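Long-range contact in glycoside hydrolase family 31 (Trueperella pyogenes, PDB 5I0F), which probably degrades cycloalternan by cleaving its alpha-glucosidic linkages through a covalent glycosyl-enzyme intermediate, as a retaining glycoside hydrolase: residues V384-D396 / N426-D438. Residues are numbered along the deposited sequence; the frame is centred on the assembly and turned at random.
Sequences VILWQIPLQKTDD and NRGWWFPNALMPD. With CA (calcium ion), chain I; GLC (alpha-D-glucopyranose), chain B; BGC (beta-D-glucopyranose), chain C; GLC (alpha-D-glucopyranose), chain D.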
# COMPACT_ATOMS: atom_id res chain seq x y z
N VAL A 384 -2.01 -20.51 11.27
CA VAL A 384 -1.38 -20.64 9.95
C VAL A 384 -2.05 -19.70 8.95
O VAL A 384 -3.27 -19.73 8.78
CB VAL A 384 -1.43 -22.11 9.44
CG1 VAL A 384 -0.81 -22.24 8.05
CG2 VAL A 384 -0.74 -23.05 10.42
N ILE A 385 -1.25 -18.84 8.31
CA ILE A 385 -1.74 -17.87 7.32
C ILE A 385 -1.13 -18.19 5.94
O ILE A 385 0.07 -18.39 5.86
CB ILE A 385 -1.30 -16.44 7.72
CG1 ILE A 385 -1.78 -16.08 9.14
CG2 ILE A 385 -1.74 -15.40 6.70
CD1 ILE A 385 -3.24 -15.87 9.31
N LEU A 386 -1.94 -18.22 4.87
CA LEU A 386 -1.44 -18.47 3.52
C LEU A 386 -1.52 -17.23 2.65
O LEU A 386 -2.51 -16.48 2.69
CB LEU A 386 -2.24 -19.58 2.84
CG LEU A 386 -2.29 -20.94 3.54
CD1 LEU A 386 -3.02 -21.96 2.66
CD2 LEU A 386 -0.90 -21.44 3.89
N TRP A 387 -0.50 -17.07 1.80
CA TRP A 387 -0.37 -15.94 0.88
C TRP A 387 -1.30 -16.06 -0.32
O TRP A 387 -1.56 -17.16 -0.82
CB TRP A 387 1.07 -15.91 0.39
CG TRP A 387 1.52 -14.77 -0.47
CD1 TRP A 387 2.14 -13.63 -0.05
CD2 TRP A 387 1.49 -14.69 -1.90
NE1 TRP A 387 2.49 -12.85 -1.13
CE2 TRP A 387 2.09 -13.47 -2.27
CE3 TRP A 387 1.01 -15.53 -2.90
CZ2 TRP A 387 2.21 -13.05 -3.61
CZ3 TRP A 387 1.14 -15.14 -4.22
CH2 TRP A 387 1.74 -13.90 -4.56
N GLN A 388 -1.79 -14.90 -0.75
CA GLN A 388 -2.66 -14.73 -1.91
C GLN A 388 -2.28 -13.49 -2.68
O GLN A 388 -1.62 -12.59 -2.14
CB GLN A 388 -4.11 -14.60 -1.45
CG GLN A 388 -4.69 -15.89 -0.86
CD GLN A 388 -4.99 -16.92 -1.92
OE1 GLN A 388 -6.08 -16.95 -2.46
NE2 GLN A 388 -4.03 -17.78 -2.21
N ILE A 389 -2.74 -13.45 -3.94
CA ILE A 389 -2.58 -12.31 -4.83
C ILE A 389 -3.91 -12.18 -5.64
O ILE A 389 -4.49 -13.22 -6.02
CB ILE A 389 -1.37 -12.53 -5.78
CG1 ILE A 389 -1.08 -11.33 -6.67
CG2 ILE A 389 -1.60 -13.73 -6.68
CD1 ILE A 389 -0.40 -10.21 -5.96
N PRO A 390 -4.41 -10.95 -5.88
CA PRO A 390 -5.69 -10.82 -6.62
C PRO A 390 -5.43 -10.73 -8.13
O PRO A 390 -5.77 -9.73 -8.78
CB PRO A 390 -6.27 -9.54 -6.06
CG PRO A 390 -5.08 -8.68 -5.78
CD PRO A 390 -3.90 -9.60 -5.52
N LEU A 391 -4.78 -11.76 -8.65
CA LEU A 391 -4.39 -11.90 -10.05
C LEU A 391 -4.46 -13.38 -10.45
O LEU A 391 -4.27 -14.27 -9.62
CB LEU A 391 -2.99 -11.37 -10.32
CG LEU A 391 -2.79 -9.85 -10.18
CD1 LEU A 391 -1.31 -9.48 -10.24
CD2 LEU A 391 -3.56 -9.09 -11.25
N GLN A 392 -4.70 -13.62 -11.73
CA GLN A 392 -4.76 -14.98 -12.26
C GLN A 392 -3.79 -15.01 -13.41
O GLN A 392 -4.05 -14.38 -14.46
CB GLN A 392 -6.17 -15.31 -12.74
CG GLN A 392 -6.32 -16.72 -13.29
CD GLN A 392 -6.42 -17.79 -12.21
OE1 GLN A 392 -7.24 -17.69 -11.30
NE2 GLN A 392 -5.61 -18.83 -12.33
N LYS A 393 -2.66 -15.69 -13.22
CA LYS A 393 -1.65 -15.77 -14.27
C LYS A 393 -2.23 -16.34 -15.56
O LYS A 393 -3.14 -17.16 -15.53
CB LYS A 393 -0.47 -16.65 -13.85
CG LYS A 393 0.42 -16.11 -12.75
CD LYS A 393 1.47 -17.16 -12.40
CE LYS A 393 2.62 -16.57 -11.58
NZ LYS A 393 3.72 -17.53 -11.32
N THR A 394 -1.67 -15.90 -16.68
CA THR A 394 -2.01 -16.42 -17.99
C THR A 394 -0.75 -16.76 -18.82
O THR A 394 -0.77 -16.64 -20.03
CB THR A 394 -2.84 -15.39 -18.79
OG1 THR A 394 -2.06 -14.19 -18.95
CG2 THR A 394 -4.13 -15.05 -18.07
N ASP A 395 0.34 -17.20 -18.18
CA ASP A 395 1.55 -17.61 -18.93
C ASP A 395 1.16 -18.74 -19.91
O ASP A 395 0.34 -19.61 -19.59
CB ASP A 395 2.70 -18.17 -18.05
CG ASP A 395 3.01 -17.32 -16.79
OD1 ASP A 395 2.24 -16.40 -16.41
OD2 ASP A 395 4.05 -17.62 -16.15
N ASP A 396 1.76 -18.73 -21.10
CA ASP A 396 1.63 -19.85 -22.04
C ASP A 396 2.12 -21.23 -21.51
O ASP A 396 1.71 -22.27 -22.05
CB ASP A 396 2.31 -19.51 -23.38
CG ASP A 396 3.76 -19.06 -23.22
OD1 ASP A 396 4.35 -19.22 -22.13
OD2 ASP A 396 4.33 -18.53 -24.20
N ASN A 426 -2.94 -7.23 -16.78
CA ASN A 426 -2.16 -6.39 -15.87
C ASN A 426 -1.04 -5.64 -16.59
O ASN A 426 -0.23 -6.26 -17.27
CB ASN A 426 -1.61 -7.22 -14.70
CG ASN A 426 -0.78 -6.40 -13.75
OD1 ASN A 426 -0.98 -5.19 -13.60
ND2 ASN A 426 0.15 -7.06 -13.07
N ARG A 427 -1.02 -4.31 -16.43
CA ARG A 427 -0.04 -3.43 -17.06
C ARG A 427 1.25 -3.25 -16.26
O ARG A 427 2.20 -2.67 -16.76
CB ARG A 427 -0.65 -2.05 -17.33
CG ARG A 427 -1.80 -2.12 -18.34
CD ARG A 427 -2.44 -0.76 -18.53
NE ARG A 427 -3.73 -0.83 -19.24
CZ ARG A 427 -4.50 0.22 -19.51
NH1 ARG A 427 -4.13 1.45 -19.18
NH2 ARG A 427 -5.66 0.03 -20.14
N GLY A 428 1.25 -3.75 -15.03
CA GLY A 428 2.37 -3.63 -14.14
C GLY A 428 3.49 -4.59 -14.48
O GLY A 428 3.40 -5.42 -15.39
N TRP A 429 4.54 -4.47 -13.69
CA TRP A 429 5.78 -5.22 -13.89
C TRP A 429 5.71 -6.59 -13.19
O TRP A 429 6.28 -7.55 -13.68
CB TRP A 429 6.99 -4.40 -13.38
CG TRP A 429 6.87 -3.94 -11.95
CD1 TRP A 429 7.25 -4.63 -10.83
CD2 TRP A 429 6.32 -2.69 -11.48
NE1 TRP A 429 6.96 -3.89 -9.69
CE2 TRP A 429 6.41 -2.69 -10.06
CE3 TRP A 429 5.76 -1.57 -12.12
CZ2 TRP A 429 5.95 -1.63 -9.26
CZ3 TRP A 429 5.32 -0.48 -11.32
CH2 TRP A 429 5.41 -0.54 -9.91
N TRP A 430 4.99 -6.67 -12.07
CA TRP A 430 4.87 -7.92 -11.30
C TRP A 430 3.62 -8.66 -11.76
O TRP A 430 2.54 -8.07 -11.80
CB TRP A 430 4.74 -7.55 -9.83
CG TRP A 430 4.93 -8.64 -8.81
CD1 TRP A 430 5.87 -9.63 -8.80
CD2 TRP A 430 4.19 -8.76 -7.59
NE1 TRP A 430 5.73 -10.39 -7.66
CE2 TRP A 430 4.71 -9.88 -6.90
CE3 TRP A 430 3.13 -8.05 -7.02
CZ2 TRP A 430 4.21 -10.30 -5.67
CZ3 TRP A 430 2.63 -8.45 -5.79
CH2 TRP A 430 3.17 -9.58 -5.13
N PHE A 431 3.75 -9.95 -12.10
CA PHE A 431 2.66 -10.75 -12.68
C PHE A 431 2.14 -10.04 -13.94
O PHE A 431 0.94 -9.76 -14.05
CB PHE A 431 1.50 -10.98 -11.69
CG PHE A 431 1.81 -11.97 -10.58
CD1 PHE A 431 2.76 -11.70 -9.61
CD2 PHE A 431 1.07 -13.15 -10.47
CE1 PHE A 431 3.02 -12.61 -8.58
CE2 PHE A 431 1.31 -14.06 -9.44
CZ PHE A 431 2.31 -13.80 -8.51
N PRO A 432 3.05 -9.73 -14.89
CA PRO A 432 2.65 -8.97 -16.08
C PRO A 432 1.59 -9.72 -16.92
O PRO A 432 1.65 -10.95 -17.04
CB PRO A 432 3.97 -8.80 -16.85
CG PRO A 432 4.82 -9.95 -16.42
CD PRO A 432 4.43 -10.24 -15.00
N ASN A 433 0.58 -8.99 -17.40
CA ASN A 433 -0.50 -9.53 -18.24
C ASN A 433 -1.46 -10.51 -17.57
O ASN A 433 -2.32 -11.12 -18.24
CB ASN A 433 0.08 -10.16 -19.53
CG ASN A 433 0.86 -9.15 -20.36
OD1 ASN A 433 2.00 -9.41 -20.77
ND2 ASN A 433 0.25 -7.99 -20.62
N ALA A 434 -1.37 -10.66 -16.25
CA ALA A 434 -2.34 -11.47 -15.51
C ALA A 434 -3.75 -10.86 -15.57
O ALA A 434 -3.91 -9.65 -15.76
CB ALA A 434 -1.89 -11.60 -14.06
N LEU A 435 -4.76 -11.72 -15.42
CA LEU A 435 -6.16 -11.29 -15.29
C LEU A 435 -6.36 -10.78 -13.88
O LEU A 435 -5.64 -11.17 -12.96
CB LEU A 435 -7.10 -12.47 -15.50
CG LEU A 435 -6.99 -13.20 -16.83
CD1 LEU A 435 -7.75 -14.51 -16.77
CD2 LEU A 435 -7.52 -12.32 -17.93
N MET A 436 -7.35 -9.90 -13.72
CA MET A 436 -7.67 -9.36 -12.41
C MET A 436 -9.13 -9.65 -12.07
O MET A 436 -10.02 -9.18 -12.77
CB MET A 436 -7.35 -7.86 -12.42
CG MET A 436 -7.28 -7.20 -11.07
SD MET A 436 -6.48 -5.56 -11.17
CE MET A 436 -6.42 -5.20 -9.42
N PRO A 437 -9.39 -10.43 -11.00
CA PRO A 437 -10.78 -10.71 -10.67
C PRO A 437 -11.51 -9.45 -10.25
O PRO A 437 -10.90 -8.52 -9.64
CB PRO A 437 -10.70 -11.70 -9.49
CG PRO A 437 -9.36 -11.42 -8.87
CD PRO A 437 -8.47 -10.98 -10.00
N ASP A 438 -12.79 -9.41 -10.59
CA ASP A 438 -13.65 -8.28 -10.25
C ASP A 438 -14.25 -8.58 -8.89
O ASP A 438 -15.12 -9.43 -8.76
CB ASP A 438 -14.75 -8.08 -11.31
CG ASP A 438 -15.48 -6.77 -11.15
OD1 ASP A 438 -15.58 -6.30 -10.01
OD2 ASP A 438 -15.97 -6.18 -12.15
CA CA I . 6.86 -19.06 -23.01
C1 GLC B . 9.47 -8.27 -5.45
C2 GLC B . 8.90 -8.16 -4.04
C3 GLC B . 7.38 -8.19 -4.06
C4 GLC B . 6.86 -7.08 -4.95
C5 GLC B . 7.45 -7.30 -6.35
C6 GLC B . 6.99 -6.26 -7.36
O2 GLC B . 9.43 -9.21 -3.23
O3 GLC B . 6.87 -8.04 -2.72
O4 GLC B . 5.42 -7.08 -4.97
O5 GLC B . 8.89 -7.28 -6.30
O6 GLC B . 7.58 -4.97 -7.12
C2 BGC C . 5.06 -8.86 -0.44
C3 BGC C . 6.24 -9.63 0.18
C4 BGC C . 6.19 -11.08 -0.27
C5 BGC C . 6.15 -11.19 -1.81
C6 BGC C . 5.89 -12.63 -2.20
C1 BGC C . 4.29 -9.51 -1.62
O2 BGC C . 5.03 -7.43 -0.32
O3 BGC C . 6.21 -9.52 1.60
O4 BGC C . 7.33 -11.81 0.23
O5 BGC C . 5.15 -10.34 -2.43
O6 BGC C . 6.06 -12.81 -3.61
C1 GLC D . 6.97 -13.87 -3.94
C2 GLC D . 7.29 -13.85 -5.45
C3 GLC D . 6.11 -14.36 -6.27
C4 GLC D . 5.62 -15.70 -5.72
C5 GLC D . 5.28 -15.56 -4.24
C6 GLC D . 4.78 -16.86 -3.62
O2 GLC D . 7.62 -12.52 -5.87
O3 GLC D . 6.49 -14.48 -7.65
O4 GLC D . 4.47 -16.13 -6.46
O5 GLC D . 6.45 -15.14 -3.53
O6 GLC D . 5.81 -17.84 -3.64
O HOH W 1 0.08 -13.69 -16.25
O HOH W 2 7.24 -20.19 -21.00
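With chi1 at -174°, Trp-387 turns its indole to the carbonyl side of its own backbone and meets the rings of Trp-430 and Phe-431 at its edge; the closest atoms are Trp-387 CZ2 and Trp-430 CH2, 3.9 Å apart. The same placement of CG opposite the backbone N in Trp-430 (chi1 -166°) sets its indole between Phe-431, packed over one face, and the alpha-glucose of chain B, whose O4 lies over the other, 3.2 Å from Trp-430 CZ3. Ile-389, coming from the opposite direction, brings CD1 within 3.5 Å of that same Trp-430 CZ3, neither squarely over the ring nor in its plane. Leu-391 CD1 reaches Phe-431 CB at 3.5 Å, while the extended chain of Lys-393 runs aslant past the Phe-431 ring, CE lying 3.5 Å from Phe-431 CE2; the amine continues to the carbonyl of Glu-335. Trp-387 carries C5 of the chain D glucose over one face, with Ile-389 N of its own segment over the other, and Trp-430 NE1 makes a weak hydrogen bond to O2 of that sugar. Both segments thus contribute to the glycan pocket.

Farther along, the backbones pair through a single antiparallel bridge. Gln-392 N donates to Leu-435 O at 2.9 Å, and Leu-435 N returns a bond of equal length to Gln-392 O, a hydrogen-bonded pair. Beyond it, Thr-394 CG2 packs on Leu-435 CG at 3.6 Å. Pro-390 O, covered by Met-436 and the ring of Pro-437, has no polar partner in the model.

In the GH31 TIM barrel, strand 383-388 lies between parallel strands 326-329 and 463-466; the loop carrying 426-438 joins helices 400-412 and 442-450, and Tyr-492 of helix 485-506 touches both Pro-390 and Met-436.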